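Local coordinates for protein VP35 (Myotis lucifugus, PDB 6DKU) that probably acts, through this C-terminal interferon inhibitory domain, as an immune antagonist like the filoviral VP35 proteins to which it is homologous, at residues V31-M36 with W113-L118. The protein carries 1 engineered substitution. Residues are numbered along the deposited sequence; the frame is centred on the assembly and turned at random.
Sequences VSAIAM and WVYIYL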
# COMPACT_ATOMS: atom_id res chain seq x y z
N VAL A 31 -1.25 -1.24 2.85
CA VAL A 31 -2.48 -2.03 2.77
C VAL A 31 -3.51 -1.31 1.92
O VAL A 31 -4.10 -1.88 0.99
CB VAL A 31 -3.01 -2.32 4.19
CG1 VAL A 31 -4.38 -2.96 4.13
CG2 VAL A 31 -2.03 -3.19 4.96
N SER A 32 -3.72 -0.02 2.21
CA SER A 32 -4.69 0.77 1.47
C SER A 32 -4.33 0.87 -0.01
O SER A 32 -5.22 0.87 -0.88
CB SER A 32 -4.80 2.16 2.10
OG SER A 32 -5.89 2.89 1.54
N ALA A 33 -3.03 0.96 -0.33
CA ALA A 33 -2.61 1.06 -1.72
C ALA A 33 -2.87 -0.24 -2.46
O ALA A 33 -3.38 -0.23 -3.59
CB ALA A 33 -1.13 1.43 -1.79
N ILE A 34 -2.52 -1.36 -1.83
CA ILE A 34 -2.82 -2.67 -2.39
C ILE A 34 -4.31 -2.79 -2.70
O ILE A 34 -4.70 -3.25 -3.77
CB ILE A 34 -2.34 -3.78 -1.44
CG1 ILE A 34 -0.81 -3.76 -1.34
CG2 ILE A 34 -2.80 -5.14 -1.93
CD1 ILE A 34 -0.26 -4.77 -0.37
N ALA A 35 -5.16 -2.35 -1.76
CA ALA A 35 -6.60 -2.44 -2.01
C ALA A 35 -7.02 -1.52 -3.14
O ALA A 35 -7.84 -1.90 -3.98
CB ALA A 35 -7.38 -2.11 -0.74
N MET A 36 -6.48 -0.30 -3.18
CA MET A 36 -6.87 0.66 -4.20
C MET A 36 -6.49 0.17 -5.59
O MET A 36 -7.21 0.43 -6.57
CB MET A 36 -6.21 2.01 -3.94
CG MET A 36 -6.81 2.82 -2.80
SD MET A 36 -5.63 4.06 -2.22
CE MET A 36 -5.50 5.13 -3.65
N TRP A 113 7.41 1.85 -3.56
CA TRP A 113 6.52 3.01 -3.49
C TRP A 113 5.20 2.62 -2.84
O TRP A 113 4.76 1.47 -2.91
CB TRP A 113 6.25 3.58 -4.89
CG TRP A 113 7.47 4.14 -5.55
CD1 TRP A 113 8.20 3.55 -6.54
CD2 TRP A 113 8.11 5.39 -5.27
NE1 TRP A 113 9.25 4.35 -6.89
CE2 TRP A 113 9.22 5.49 -6.13
CE3 TRP A 113 7.86 6.43 -4.37
CZ2 TRP A 113 10.07 6.59 -6.12
CZ3 TRP A 113 8.71 7.52 -4.36
CH2 TRP A 113 9.80 7.59 -5.24
N VAL A 114 4.58 3.59 -2.17
CA VAL A 114 3.27 3.38 -1.56
C VAL A 114 2.30 4.40 -2.12
O VAL A 114 1.27 4.05 -2.71
CB VAL A 114 3.34 3.46 -0.02
CG1 VAL A 114 1.97 3.17 0.58
CG2 VAL A 114 4.40 2.50 0.52
N TYR A 115 2.61 5.68 -1.95
CA TYR A 115 1.75 6.74 -2.45
C TYR A 115 2.56 7.71 -3.29
O TYR A 115 3.70 8.06 -2.94
CB TYR A 115 1.07 7.52 -1.33
CG TYR A 115 -0.09 6.83 -0.66
CD1 TYR A 115 -0.79 5.82 -1.30
CD2 TYR A 115 -0.49 7.21 0.61
CE1 TYR A 115 -1.85 5.18 -0.68
CE2 TYR A 115 -1.54 6.58 1.24
CZ TYR A 115 -2.22 5.57 0.59
OH TYR A 115 -3.27 4.96 1.22
N ILE A 116 1.97 8.14 -4.38
CA ILE A 116 2.38 9.34 -5.09
C ILE A 116 1.39 10.43 -4.69
O ILE A 116 0.23 10.42 -5.14
CB ILE A 116 2.41 9.14 -6.60
CG1 ILE A 116 3.33 7.98 -6.97
CG2 ILE A 116 2.90 10.39 -7.28
CD1 ILE A 116 4.59 7.88 -6.14
N TYR A 117 1.80 11.33 -3.80
CA TYR A 117 0.94 12.44 -3.40
C TYR A 117 0.94 13.52 -4.47
O TYR A 117 1.99 13.85 -5.04
CB TYR A 117 1.40 13.04 -2.08
CG TYR A 117 1.09 12.19 -0.87
CD1 TYR A 117 -0.21 12.03 -0.42
CD2 TYR A 117 2.10 11.56 -0.18
CE1 TYR A 117 -0.49 11.26 0.69
CE2 TYR A 117 1.84 10.79 0.93
CZ TYR A 117 0.55 10.64 1.36
OH TYR A 117 0.31 9.87 2.46
N LEU A 118 -0.23 14.09 -4.72
CA LEU A 118 -0.41 15.18 -5.69
C LEU A 118 -0.67 16.47 -4.93
O LEU A 118 -1.72 16.63 -4.30
CB LEU A 118 -1.54 14.85 -6.66
CG LEU A 118 -1.03 14.35 -8.00
CD1 LEU A 118 -0.58 15.54 -8.85
CD2 LEU A 118 0.12 13.36 -7.79
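Tyr115 reaches from strand 113-119 to Ser32, Ala33 and Met36 of helix 26-37 and makes most of the strand's side of the contact. Its CB packs against the ring of Tyr117, lying 4.0 Å above that plane and offset toward the rim. CG stands anti to the carbonyl carbon (chi1 -76°), and from there the ring runs toward the helix. Val114 CG1 lies on one ring face, offset toward the rim, while Tyr117 OH sits at the edge, in the ring plane. Tyr115 CE1 meets the helix, 4.0 Å from Ala33 CB and 4.2 Å from Met36 SD. Both approach obliquely, the sulfur 66° off the ring normal in a Met-aromatic contact. At the tip, Tyr115 OH comes 3.3 Å from Ser32 CB and accepts a weak hydrogen bond from Ser32 OG at 3.4 Å. Tyr115 OH is also hydrogen-bonded to OE1 of Glu29, one turn earlier in the helix. Ala33 also sets CB 3.7 Å from Val114 O, where the two backbones come nearest. Pro81 touches both Ala33 and Met36. Val114 and Tyr115 both face Leu126 of the adjacent antiparallel strand, a classic beta bulge. The axes of segments 31-36 and 113-118 stand at 78° to each other, joining the helical part of the VP35 interferon inhibitory domain to its small mixed beta-sheet.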